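Local coordinates for acireductone dioxygenase (Bacillus anthracis, PDB 4QGL), which probably catalyses the oxidation of an acireductone by dioxygen in methionine salvage, giving different products depending on whether iron or nickel is bound, at residues 40-45 and 58-63; 46-51 and 113-118; 50-55 and 80-85. One frame throughout, in Å; residues are numbered along the deposited sequence.

Contact 1 (40-45 and 58-63); sequences SKLPPH and AEILAV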
ATOM      1  N   SER A  40       4.898   9.821 -12.580  1.00 26.46           N
ATOM      2  CA  SER A  40       5.684  10.260 -13.759  1.00 27.38           C
ATOM      3  C   SER A  40       6.983  10.995 -13.408  1.00 27.95           C
ATOM      4  O   SER A  40       7.860  11.124 -14.232  1.00 28.39           O
ATOM      5  CB  SER A  40       4.860  11.174 -14.676  1.00 28.01           C
ATOM      6  OG  SER A  40       4.558  12.413 -14.065  1.00 28.24           O
ATOM      7  N   LYS A  41       7.079  11.491 -12.182  1.00 28.21           N
ATOM      8  CA  LYS A  41       8.348  12.004 -11.651  1.00 28.94           C
ATOM      9  C   LYS A  41       9.450  10.982 -11.500  1.00 28.97           C
ATOM     10  O   LYS A  41      10.601  11.337 -11.498  1.00 29.72           O
ATOM     11  CB  LYS A  41       8.152  12.564 -10.250  1.00 28.88           C
ATOM     12  CG  LYS A  41       7.737  14.007 -10.209  1.00 29.53           C
ATOM     13  CD  LYS A  41       6.919  14.223  -8.954  1.00 29.32           C
ATOM     14  CE  LYS A  41       7.734  13.854  -7.725  1.00 29.13           C
ATOM     15  NZ  LYS A  41       7.084  14.429  -6.514  1.00 29.24           N
ATOM     16  N   LEU A  42       9.101   9.738 -11.264  1.00 28.66           N
ATOM     17  CA  LEU A  42      10.092   8.731 -10.994  1.00 28.71           C
ATOM     18  C   LEU A  42      10.946   8.574 -12.225  1.00 29.52           C
ATOM     19  O   LEU A  42      10.432   8.444 -13.323  1.00 29.70           O
ATOM     20  CB  LEU A  42       9.423   7.395 -10.629  1.00 28.13           C
ATOM     21  CG  LEU A  42      10.316   6.293 -10.031  1.00 28.05           C
ATOM     22  CD1 LEU A  42      10.653   6.574  -8.576  1.00 27.82           C
ATOM     23  CD2 LEU A  42       9.663   4.922 -10.151  1.00 27.64           C
ATOM     24  N   PRO A  43      12.266   8.612 -12.049  1.00 30.42           N
ATOM     25  CA  PRO A  43      13.201   8.310 -13.122  1.00 31.38           C
ATOM     26  C   PRO A  43      13.047   6.897 -13.677  1.00 31.59           C
ATOM     27  O   PRO A  43      12.843   5.957 -12.926  1.00 31.05           O
ATOM     28  CB  PRO A  43      14.578   8.456 -12.478  1.00 31.68           C
ATOM     29  CG  PRO A  43      14.374   9.152 -11.193  1.00 31.45           C
ATOM     30  CD  PRO A  43      12.913   9.297 -10.923  1.00 30.71           C
ATOM     31  N   PRO A  44      13.176   6.758 -14.987  1.00 32.88           N
ATOM     32  CA  PRO A  44      12.889   5.478 -15.625  1.00 33.49           C
ATOM     33  C   PRO A  44      13.761   4.304 -15.188  1.00 33.75           C
ATOM     34  O   PRO A  44      13.254   3.170 -15.145  1.00 33.66           O
ATOM     35  CB  PRO A  44      13.065   5.795 -17.117  1.00 34.33           C
ATOM     36  CG  PRO A  44      12.651   7.230 -17.218  1.00 34.24           C
ATOM     37  CD  PRO A  44      13.233   7.854 -15.974  1.00 33.86           C
ATOM     38  N   HIS A  45      15.020   4.556 -14.835  1.00 34.29           N
ATOM     39  CA  HIS A  45      15.868   3.463 -14.385  1.00 34.60           C
ATOM     40  C   HIS A  45      15.364   2.941 -13.043  1.00 34.02           C
ATOM     41  O   HIS A  45      15.735   1.841 -12.653  1.00 34.15           O
ATOM     42  CB  HIS A  45      17.339   3.853 -14.316  1.00 35.41           C
ATOM     43  CG  HIS A  45      17.722   4.537 -13.049  1.00 35.51           C
ATOM     44  ND1 HIS A  45      18.349   3.877 -12.018  1.00 35.71           N
ATOM     45  CD2 HIS A  45      17.576   5.821 -12.645  1.00 35.51           C
ATOM     46  CE1 HIS A  45      18.569   4.726 -11.028  1.00 35.86           C
ATOM     47  NE2 HIS A  45      18.108   5.912 -11.382  1.00 35.61           N
ATOM     48  N   ALA A  58      17.532   5.482  -1.533  1.00 31.24           N
ATOM     49  CA  ALA A  58      17.687   6.865  -1.094  1.00 31.69           C
ATOM     50  C   ALA A  58      17.122   7.822  -2.121  1.00 31.26           C
ATOM     51  O   ALA A  58      16.528   8.827  -1.775  1.00 31.34           O
ATOM     52  CB  ALA A  58      19.161   7.174  -0.838  1.00 32.79           C
ATOM     53  N   GLU A  59      17.313   7.493  -3.387  1.00 31.09           N
ATOM     54  CA  GLU A  59      16.809   8.307  -4.479  1.00 30.84           C
ATOM     55  C   GLU A  59      15.308   8.329  -4.574  1.00 29.22           C
ATOM     56  O   GLU A  59      14.728   9.359  -4.850  1.00 28.92           O
ATOM     57  CB  GLU A  59      17.327   7.763  -5.782  1.00 31.72           C
ATOM     58  CG  GLU A  59      17.243   8.758  -6.909  1.00 32.67           C
ATOM     59  CD  GLU A  59      17.980   8.279  -8.138  1.00 33.98           C
ATOM     60  OE1 GLU A  59      17.864   8.963  -9.179  1.00 34.91           O
ATOM     61  OE2 GLU A  59      18.664   7.214  -8.073  1.00 34.88           O
ATOM     62  N   ILE A  60      14.699   7.167  -4.374  1.00 28.02           N
ATOM     63  CA  ILE A  60      13.257   7.017  -4.399  1.00 26.81           C
ATOM     64  C   ILE A  60      12.621   7.887  -3.326  1.00 26.47           C
ATOM     65  O   ILE A  60      11.700   8.657  -3.594  1.00 26.18           O
ATOM     66  CB  ILE A  60      12.870   5.539  -4.223  1.00 26.31           C
ATOM     67  CG1 ILE A  60      13.072   4.796  -5.546  1.00 26.23           C
ATOM     68  CG2 ILE A  60      11.417   5.388  -3.767  1.00 25.60           C
ATOM     69  CD1 ILE A  60      12.673   3.338  -5.492  1.00 25.82           C
ATOM     70  N   LEU A  61      13.138   7.777  -2.109  1.00 26.48           N
ATOM     71  CA  LEU A  61      12.776   8.697  -1.014  1.00 26.51           C
ATOM     72  C   LEU A  61      13.106  10.181  -1.253  1.00 26.99           C
ATOM     73  O   LEU A  61      12.455  11.062  -0.713  1.00 27.19           O
ATOM     74  CB  LEU A  61      13.448   8.249   0.276  1.00 26.90           C
ATOM     75  CG  LEU A  61      12.992   6.886   0.800  1.00 26.37           C
ATOM     76  CD1 LEU A  61      13.838   6.535   2.015  1.00 27.00           C
ATOM     77  CD2 LEU A  61      11.501   6.887   1.119  1.00 25.70           C
ATOM     78  N   ALA A  62      14.112  10.480  -2.049  1.00 27.25           N
ATOM     79  CA  ALA A  62      14.325  11.856  -2.421  1.00 27.71           C
ATOM     80  C   ALA A  62      13.274  12.424  -3.361  1.00 27.17           C
ATOM     81  O   ALA A  62      12.906  13.581  -3.234  1.00 27.63           O
ATOM     82  CB  ALA A  62      15.711  12.028  -3.028  1.00 28.45           C
ATOM     83  N   VAL A  63      12.815  11.643  -4.321  1.00 26.36           N
ATOM     84  CA  VAL A  63      11.868  12.132  -5.317  1.00 26.02           C
ATOM     85  C   VAL A  63      10.499  12.444  -4.719  1.00 25.55           C
ATOM     86  O   VAL A  63       9.897  13.435  -5.084  1.00 25.85           O
ATOM     87  CB  VAL A  63      11.734  11.144  -6.484  1.00 25.60           C
ATOM     88  CG1 VAL A  63      10.785  11.645  -7.543  1.00 25.59           C
ATOM     89  CG2 VAL A  63      13.067  10.928  -7.154  1.00 26.11           C
TER
HETATM   90  O   HOH W   1      18.685   9.073 -11.485  1.00 28.33           O
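Val63 is held between Lys41 and Pro43. Val63 CG1, anti to the backbone N (chi1 -179°), packs on the aliphatic part of the lysine, 3.8 Å from Lys41 CE. Val63 CG2 lies on the side of Pro43, 4.1 Å from Pro43 CD. Deeper in, the buried Leu42 CD1 and Ile60 CG1 meet at 4.3 Å. This apolar patch is the close-packed part, where the loop after strand 33-36 folds back on the helix it leads into; Ile60 on the inner side of this helix also touches Ile161 of strand 158-164.

The borders of the patch are polar and looser. On one, the bend at chi3 (59°) brings Lys41 CE beside Val63 O, and Lys41 NZ adds a weak hydrogen bond of 3.3 Å to the same Val63 O, while its salt bridge is with Glu67. On the other, His45 and Glu59 do not bond directly: His45 NE2 stays 3.6 Å from Glu59 OE2, with the ring and carboxylate planes 43° apart. A water joins them, donating to Glu59 OE1 and lying 3.2 Å from His45 NE2. Loop 40-45 is thus fixed to helix 54-63 chiefly by hydrophobic contact, with weak or water-mediated polar links at the margins.

Contact 2 (46-51 and 113-118); sequences LNENYS and IVSGHG. With CD (cadmium ion), chain C.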
ATOM      1  N   LEU A  46      14.504   3.699 -12.350  1.00 33.32           N
ATOM      2  CA  LEU A  46      13.818   3.161 -11.147  1.00 32.67           C
ATOM      3  C   LEU A  46      12.445   2.486 -11.359  1.00 32.28           C
ATOM      4  O   LEU A  46      11.938   1.866 -10.434  1.00 31.53           O
ATOM      5  CB  LEU A  46      13.725   4.234 -10.053  1.00 32.16           C
ATOM      6  CG  LEU A  46      15.097   4.622  -9.536  1.00 32.61           C
ATOM      7  CD1 LEU A  46      14.988   5.629  -8.406  1.00 32.68           C
ATOM      8  CD2 LEU A  46      15.854   3.395  -9.087  1.00 32.95           C
ATOM      9  N   ASN A  47      11.858   2.631 -12.551  1.00 33.00           N
ATOM     10  CA  ASN A  47      10.630   1.920 -12.944  1.00 33.17           C
ATOM     11  C   ASN A  47      10.832   0.400 -13.054  1.00 32.99           C
ATOM     12  O   ASN A  47      11.831  -0.073 -13.603  1.00 33.36           O
ATOM     13  CB  ASN A  47      10.119   2.430 -14.292  1.00 34.20           C
ATOM     14  CG  ASN A  47       8.923   3.330 -14.158  1.00 34.37           C
ATOM     15  OD1 ASN A  47       7.822   2.977 -14.579  1.00 34.58           O
ATOM     16  ND2 ASN A  47       9.132   4.515 -13.589  1.00 34.93           N
ATOM     17  N   GLU A  48       9.880  -0.350 -12.521  1.00 32.24           N
ATOM     18  CA  GLU A  48       9.969  -1.795 -12.526  1.00 32.52           C
ATOM     19  C   GLU A  48      11.385  -2.254 -12.199  1.00 32.26           C
ATOM     20  O   GLU A  48      11.978  -3.058 -12.903  1.00 32.50           O
ATOM     21  CB  GLU A  48       9.515  -2.361 -13.879  1.00 33.76           C
ATOM     22  CG  GLU A  48       8.005  -2.486 -14.072  1.00 34.08           C
ATOM     23  CD  GLU A  48       7.228  -2.749 -12.782  1.00 34.26           C
ATOM     24  OE1 GLU A  48       7.376  -3.828 -12.178  1.00 35.53           O
ATOM     25  OE2 GLU A  48       6.461  -1.862 -12.351  1.00 34.43           O
ATOM     26  N   ASN A  49      11.914  -1.732 -11.105  1.00 31.38           N
ATOM     27  CA  ASN A  49      13.240  -2.077 -10.681  1.00 31.46           C
ATOM     28  C   ASN A  49      13.089  -2.724  -9.336  1.00 30.54           C
ATOM     29  O   ASN A  49      12.614  -2.096  -8.389  1.00 30.04           O
ATOM     30  CB  ASN A  49      14.074  -0.808 -10.589  1.00 31.88           C
ATOM     31  CG  ASN A  49      15.542  -1.086 -10.379  1.00 32.83           C
ATOM     32  OD1 ASN A  49      15.917  -2.073  -9.768  1.00 33.45           O
ATOM     33  ND2 ASN A  49      16.384  -0.197 -10.869  1.00 33.46           N
ATOM     34  N   TYR A  50      13.473  -3.988  -9.255  1.00 30.26           N
ATOM     35  CA  TYR A  50      13.219  -4.794  -8.060  1.00 29.49           C
ATOM     36  C   TYR A  50      14.484  -5.215  -7.318  1.00 30.05           C
ATOM     37  O   TYR A  50      14.390  -5.665  -6.191  1.00 30.49           O
ATOM     38  CB  TYR A  50      12.374  -6.035  -8.413  1.00 29.07           C
ATOM     39  CG  TYR A  50      10.956  -5.698  -8.842  1.00 28.14           C
ATOM     40  CD1 TYR A  50       9.936  -5.576  -7.903  1.00 27.22           C
ATOM     41  CD2 TYR A  50      10.644  -5.464 -10.182  1.00 28.10           C
ATOM     42  CE1 TYR A  50       8.655  -5.239  -8.282  1.00 26.56           C
ATOM     43  CE2 TYR A  50       9.364  -5.138 -10.566  1.00 27.48           C
ATOM     44  CZ  TYR A  50       8.371  -5.029  -9.609  1.00 26.71           C
ATOM     45  OH  TYR A  50       7.094  -4.694  -9.962  1.00 26.10           O
ATOM     46  N   SER A  51      15.652  -5.130  -7.941  1.00 30.33           N
ATOM     47  CA  SER A  51      16.899  -5.360  -7.217  1.00 30.73           C
ATOM     48  C   SER A  51      17.511  -4.011  -6.946  1.00 30.42           C
ATOM     49  O   SER A  51      18.275  -3.467  -7.758  1.00 30.77           O
ATOM     50  CB  SER A  51      17.865  -6.198  -8.021  1.00 31.74           C
ATOM     51  OG  SER A  51      17.940  -5.682  -9.319  1.00 31.88           O
ATOM     52  N   ILE A 113       2.751   2.748  -3.493  1.00 20.14           N
ATOM     53  CA  ILE A 113       3.314   1.818  -4.463  1.00 20.00           C
ATOM     54  C   ILE A 113       4.170   2.546  -5.492  1.00 20.27           C
ATOM     55  O   ILE A 113       3.726   3.522  -6.115  1.00 20.41           O
ATOM     56  CB  ILE A 113       2.229   1.022  -5.195  1.00 19.82           C
ATOM     57  CG1 ILE A 113       1.279   0.303  -4.209  1.00 19.61           C
ATOM     58  CG2 ILE A 113       2.862   0.050  -6.166  1.00 19.94           C
ATOM     59  CD1 ILE A 113       1.906  -0.165  -2.915  1.00 19.56           C
ATOM     60  N   VAL A 114       5.396   2.064  -5.648  1.00 20.43           N
ATOM     61  CA  VAL A 114       6.298   2.562  -6.663  1.00 20.79           C
ATOM     62  C   VAL A 114       6.299   1.707  -7.895  1.00 20.89           C
ATOM     63  O   VAL A 114       6.248   2.204  -8.995  1.00 21.16           O
ATOM     64  CB  VAL A 114       7.753   2.612  -6.183  1.00 21.10           C
ATOM     65  CG1 VAL A 114       8.589   3.432  -7.172  1.00 21.56           C
ATOM     66  CG2 VAL A 114       7.882   3.230  -4.789  1.00 21.11           C
ATOM     67  N   SER A 115       6.393   0.398  -7.706  1.00 20.82           N
ATOM     68  CA  SER A 115       6.316  -0.568  -8.805  1.00 21.03           C
ATOM     69  C   SER A 115       5.494  -1.779  -8.417  1.00 20.79           C
ATOM     70  O   SER A 115       5.287  -2.008  -7.239  1.00 20.51           O
ATOM     71  CB  SER A 115       7.718  -1.019  -9.147  1.00 21.50           C
ATOM     72  OG  SER A 115       8.411   0.025  -9.813  1.00 21.84           O
ATOM     73  N   GLY A 116       5.060  -2.571  -9.412  1.00 21.01           N
ATOM     74  CA  GLY A 116       4.294  -3.814  -9.203  1.00 20.93           C
ATOM     75  C   GLY A 116       2.909  -3.579  -8.669  1.00 20.52           C
ATOM     76  O   GLY A 116       2.286  -2.567  -8.984  1.00 20.45           O
ATOM     77  N   HIS A 117       2.419  -4.519  -7.850  1.00 20.36           N
ATOM     78  CA  HIS A 117       1.013  -4.479  -7.373  1.00 20.10           C
ATOM     79  C   HIS A 117       0.824  -5.030  -5.975  1.00 19.85           C
ATOM     80  O   HIS A 117       1.650  -5.800  -5.482  1.00 19.97           O
ATOM     81  CB  HIS A 117       0.084  -5.260  -8.299  1.00 20.39           C
ATOM     82  CG  HIS A 117       0.193  -4.872  -9.739  1.00 20.80           C
ATOM     83  ND1 HIS A 117       1.139  -5.411 -10.582  1.00 21.23           N
ATOM     84  CD2 HIS A 117      -0.530  -4.013 -10.486  1.00 20.96           C
ATOM     85  CE1 HIS A 117       1.004  -4.889 -11.786  1.00 21.61           C
ATOM     86  NE2 HIS A 117      -0.005  -4.036 -11.754  1.00 21.46           N
ATOM     87  N   GLY A 118      -0.251  -4.627  -5.318  1.00 19.62           N
ATOM     88  CA  GLY A 118      -0.657  -5.295  -4.099  1.00 19.51           C
ATOM     89  C   GLY A 118      -2.154  -5.234  -3.989  1.00 19.46           C
ATOM     90  O   GLY A 118      -2.796  -4.499  -4.726  1.00 19.53           O
TER
HETATM   91 CD    CD C 202      -1.305  -2.429 -13.422  1.00 33.72          CD
HETATM   92  O   HOH W   2      11.045   0.040  -8.427  1.00 32.79           O
HETATM   93  O   HOH W   3       6.128   2.517 -12.250  1.00 29.86           O
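Leu46 and Ser115 are bridged by a water that donates to the carbonyl oxygen of Leu46 and accepts the hydroxyl proton of Ser115 OG, 3.0 Å away. At Asn47 the side chain starts off away from 113-118, and a second water spans the gap, donating to Asn47 OD1 and to Val114 O. Glu48 comes closest along the backbone. Glu48 N gives a weak, bent hydrogen bond to Ser115 OG (3.1 Å, 127° at the hydrogen). The bend at chi2 (-31°) turns Glu48 CD back toward 113-118. Glu48 OE2 receives a weak but straighter bond from Gly116 N (3.3 Å, 162°). Asn49 contributes its carbonyl oxygen, Asn49 O, which accepts from the first water at 2.7 Å. Ser115 OG thus has two partners: it donates to the first water and accepts, weakly, from Glu48 N. Tyr50 OH comes to 3.0 Å from Gly116 N, without the geometry of a hydrogen bond.

Val114 and Ser115 form a classic beta bulge facing Val159, and the chain turns there from one sheet of the cupin fold to the other. Two residues on, His117 NE2 binds a cadmium ion at 2.7 Å, a site completed by Glu135 and Gly1. Loop 46-51 lies between this corner and helix 54-63, where Leu46 rests on Asn56 and Ile60, while Tyr50 leans on Val159 of strand 158-164.

Contact 3 (50-55 and 80-85); sequences YSLTDE and HDVISL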
ATOM      1  N   TYR A  50      13.473  -3.988  -9.255  1.00 30.26           N
ATOM      2  CA  TYR A  50      13.219  -4.794  -8.060  1.00 29.49           C
ATOM      3  C   TYR A  50      14.484  -5.215  -7.318  1.00 30.05           C
ATOM      4  O   TYR A  50      14.390  -5.665  -6.191  1.00 30.49           O
ATOM      5  CB  TYR A  50      12.374  -6.035  -8.413  1.00 29.07           C
ATOM      6  CG  TYR A  50      10.956  -5.698  -8.842  1.00 28.14           C
ATOM      7  CD1 TYR A  50       9.936  -5.576  -7.903  1.00 27.22           C
ATOM      8  CD2 TYR A  50      10.644  -5.464 -10.182  1.00 28.10           C
ATOM      9  CE1 TYR A  50       8.655  -5.239  -8.282  1.00 26.56           C
ATOM     10  CE2 TYR A  50       9.364  -5.138 -10.566  1.00 27.48           C
ATOM     11  CZ  TYR A  50       8.371  -5.029  -9.609  1.00 26.71           C
ATOM     12  OH  TYR A  50       7.094  -4.694  -9.962  1.00 26.10           O
ATOM     13  N   SER A  51      15.652  -5.130  -7.941  1.00 30.33           N
ATOM     14  CA  SER A  51      16.899  -5.360  -7.217  1.00 30.73           C
ATOM     15  C   SER A  51      17.511  -4.011  -6.946  1.00 30.42           C
ATOM     16  O   SER A  51      18.275  -3.467  -7.758  1.00 30.77           O
ATOM     17  CB  SER A  51      17.865  -6.198  -8.021  1.00 31.74           C
ATOM     18  OG  SER A  51      17.940  -5.682  -9.319  1.00 31.88           O
ATOM     19  N   LEU A  52      17.167  -3.501  -5.776  1.00 29.65           N
ATOM     20  CA  LEU A  52      17.378  -2.123  -5.430  1.00 29.26           C
ATOM     21  C   LEU A  52      18.643  -1.973  -4.628  1.00 30.04           C
ATOM     22  O   LEU A  52      18.857  -2.695  -3.650  1.00 30.32           O
ATOM     23  CB  LEU A  52      16.167  -1.626  -4.636  1.00 28.27           C
ATOM     24  CG  LEU A  52      14.917  -1.538  -5.501  1.00 27.41           C
ATOM     25  CD1 LEU A  52      13.682  -1.150  -4.739  1.00 26.58           C
ATOM     26  CD2 LEU A  52      15.173  -0.528  -6.607  1.00 27.59           C
ATOM     27  N   THR A  53      19.484  -1.027  -5.041  1.00 30.44           N
ATOM     28  CA  THR A  53      20.679  -0.695  -4.259  1.00 31.31           C
ATOM     29  C   THR A  53      20.294   0.231  -3.118  1.00 31.05           C
ATOM     30  O   THR A  53      19.163   0.731  -3.077  1.00 30.00           O
ATOM     31  CB  THR A  53      21.844  -0.117  -5.121  1.00 32.10           C
ATOM     32  OG1 THR A  53      21.527   1.181  -5.678  1.00 31.58           O
ATOM     33  CG2 THR A  53      22.205  -1.119  -6.232  1.00 32.44           C
ATOM     34  N   ASP A  54      21.223   0.402  -2.177  1.00 32.07           N
ATOM     35  CA  ASP A  54      21.080   1.395  -1.101  1.00 32.31           C
ATOM     36  C   ASP A  54      20.918   2.848  -1.662  1.00 31.96           C
ATOM     37  O   ASP A  54      20.164   3.659  -1.124  1.00 31.31           O
ATOM     38  CB  ASP A  54      22.272   1.288  -0.116  1.00 33.81           C
ATOM     39  CG  ASP A  54      22.313  -0.089   0.656  1.00 34.35           C
ATOM     40  OD1 ASP A  54      21.251  -0.530   1.181  1.00 33.50           O
ATOM     41  OD2 ASP A  54      23.426  -0.707   0.746  1.00 35.68           O
ATOM     42  N   GLU A  55      21.607   3.124  -2.764  1.00 32.39           N
ATOM     43  CA  GLU A  55      21.466   4.369  -3.517  1.00 32.37           C
ATOM     44  C   GLU A  55      20.106   4.543  -4.205  1.00 31.35           C
ATOM     45  O   GLU A  55      19.535   5.622  -4.212  1.00 30.99           O
ATOM     46  CB  GLU A  55      22.562   4.415  -4.571  1.00 33.19           C
ATOM     47  CG  GLU A  55      22.678   5.724  -5.327  1.00 33.50           C
ATOM     48  CD  GLU A  55      23.273   5.550  -6.730  1.00 34.06           C
ATOM     49  OE1 GLU A  55      22.690   4.768  -7.554  1.00 33.69           O
ATOM     50  OE2 GLU A  55      24.311   6.212  -7.011  1.00 34.88           O
ATOM     51  N   HIS A  80      10.369   6.324   7.600  1.00 34.44           N
ATOM     52  CA  HIS A  80      10.017   5.739   6.305  1.00 33.46           C
ATOM     53  C   HIS A  80      11.172   4.960   5.698  1.00 33.40           C
ATOM     54  O   HIS A  80      12.353   5.291   5.945  1.00 34.17           O
ATOM     55  CB  HIS A  80       9.551   6.814   5.313  1.00 33.32           C
ATOM     56  CG  HIS A  80      10.401   8.048   5.287  1.00 34.50           C
ATOM     57  ND1 HIS A  80      10.195   9.116   6.142  1.00 35.65           N
ATOM     58  CD2 HIS A  80      11.444   8.400   4.496  1.00 34.98           C
ATOM     59  CE1 HIS A  80      11.077  10.065   5.884  1.00 36.06           C
ATOM     60  NE2 HIS A  80      11.845   9.658   4.887  1.00 35.80           N
ATOM     61  N   ASP A  81      10.838   3.937   4.908  1.00 32.24           N
ATOM     62  CA  ASP A  81      11.852   3.201   4.157  1.00 32.35           C
ATOM     63  C   ASP A  81      11.286   2.509   2.934  1.00 30.97           C
ATOM     64  O   ASP A  81      10.133   2.691   2.609  1.00 30.16           O
ATOM     65  CB  ASP A  81      12.591   2.209   5.049  1.00 33.54           C
ATOM     66  CG  ASP A  81      11.689   1.134   5.634  1.00 34.04           C
ATOM     67  OD1 ASP A  81      10.592   0.818   5.079  1.00 33.51           O
ATOM     68  OD2 ASP A  81      12.119   0.599   6.687  1.00 35.63           O
ATOM     69  N   VAL A  82      12.112   1.737   2.251  1.00 30.51           N
ATOM     70  CA  VAL A  82      11.687   1.095   1.039  1.00 29.87           C
ATOM     71  C   VAL A  82      11.874  -0.393   1.177  1.00 30.10           C
ATOM     72  O   VAL A  82      12.909  -0.849   1.612  1.00 30.84           O
ATOM     73  CB  VAL A  82      12.455   1.613  -0.182  1.00 29.76           C
ATOM     74  CG1 VAL A  82      11.940   0.984  -1.463  1.00 29.14           C
ATOM     75  CG2 VAL A  82      12.344   3.130  -0.254  1.00 29.80           C
ATOM     76  N   ILE A  83      10.850  -1.142   0.802  1.00 29.65           N
ATOM     77  CA  ILE A  83      10.982  -2.583   0.694  1.00 29.96           C
ATOM     78  C   ILE A  83      10.620  -3.079  -0.709  1.00 29.32           C
ATOM     79  O   ILE A  83       9.836  -2.468  -1.412  1.00 28.34           O
ATOM     80  CB  ILE A  83      10.203  -3.296   1.824  1.00 30.10           C
ATOM     81  CG1 ILE A  83       8.761  -2.814   1.932  1.00 29.51           C
ATOM     82  CG2 ILE A  83      10.886  -3.001   3.156  1.00 30.85           C
ATOM     83  CD1 ILE A  83       7.785  -3.662   1.187  1.00 29.34           C
ATOM     84  N   SER A  84      11.246  -4.166  -1.122  1.00 29.89           N
ATOM     85  CA  SER A  84      10.797  -4.876  -2.310  1.00 29.99           C
ATOM     86  C   SER A  84      10.669  -6.378  -2.100  1.00 30.52           C
ATOM     87  O   SER A  84      11.463  -6.970  -1.408  1.00 31.15           O
ATOM     88  CB  SER A  84      11.699  -4.580  -3.486  1.00 30.28           C
ATOM     89  OG  SER A  84      12.914  -5.263  -3.365  1.00 31.23           O
ATOM     90  N   LEU A  85       9.638  -6.960  -2.720  1.00 30.74           N
ATOM     91  CA  LEU A  85       9.338  -8.395  -2.688  1.00 31.09           C
ATOM     92  C   LEU A  85       9.212  -8.880  -4.100  1.00 32.02           C
ATOM     93  O   LEU A  85       8.676  -8.172  -4.935  1.00 31.57           O
ATOM     94  CB  LEU A  85       8.022  -8.648  -1.968  1.00 30.28           C
ATOM     95  CG  LEU A  85       8.025  -8.313  -0.473  1.00 30.14           C
ATOM     96  CD1 LEU A  85       6.635  -8.406   0.108  1.00 29.61           C
ATOM     97  CD2 LEU A  85       8.962  -9.219   0.284  1.00 30.91           C
TER
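Ser84 and Tyr50 are joined by the one direct hydrogen bond of this contact. The serine CB points toward segment 50-55 and touches both of its neighbours: Ser84 CB lies 4.2 Å from Leu52 CD1 and 4.0 Å from Tyr50 O. From CB, a chi1 of 75° sets OG between the backbone N and the carbonyl carbon. At the tip, Ser84 OG donates to Tyr50 O over 3.2 Å. The donor reaches the carbonyl at a C=O...OG angle of 143°, tilted 24° from the carbonyl plane, and ties the loop to the strand where their backbones run nearest.

Leu52 extends the contact back along the strand. Its CD1 methyl, already beside Ser84, also meets Val82, with Leu52 CD1 4.3 Å from Val82 CG1; Ser84 and Val82 project from the same side of the strand. Leu85 takes part through its carbonyl, with Tyr50 CD1 4.1 Å from Leu85 O; its side chain points the other way, about 8 Å from a bound cadmium ion and about 10 Å from the side chain of the metal ligand Glu109.

Strand 79-85, outermost in its antiparallel sheet within this chain, pairs with strand 158-164, whose Val159 also packs against Leu52 and Ser84. Thr53, the residue after Leu52, is the N-cap of helix 54-63, its OG1 bonding to Asn56 N, and Leu61 further down that helix packs on Val82.

Overall arrangement
All three contacts lie on one side of the cupin domain. Along the chain, 40-45, 46-51 and 50-55 follow one another through the loop leading into helix 54-63, and their partners come later, on that helix, on strand 79-85 and at the corner 113-118. Contacts 2 and 3 share Tyr50 and Ser51, with centres 9 Å apart; contact 1 is centred 11 Å from contact 2 and 12 Å from contact 3. Leu42 on Val114 and Leu46 on Ile60 link contacts 1 and 2, while Leu61 on His80 and Val82 links contacts 1 and 3. One continuous loop thus ties the helix to an edge strand and to the turn between the two sheets.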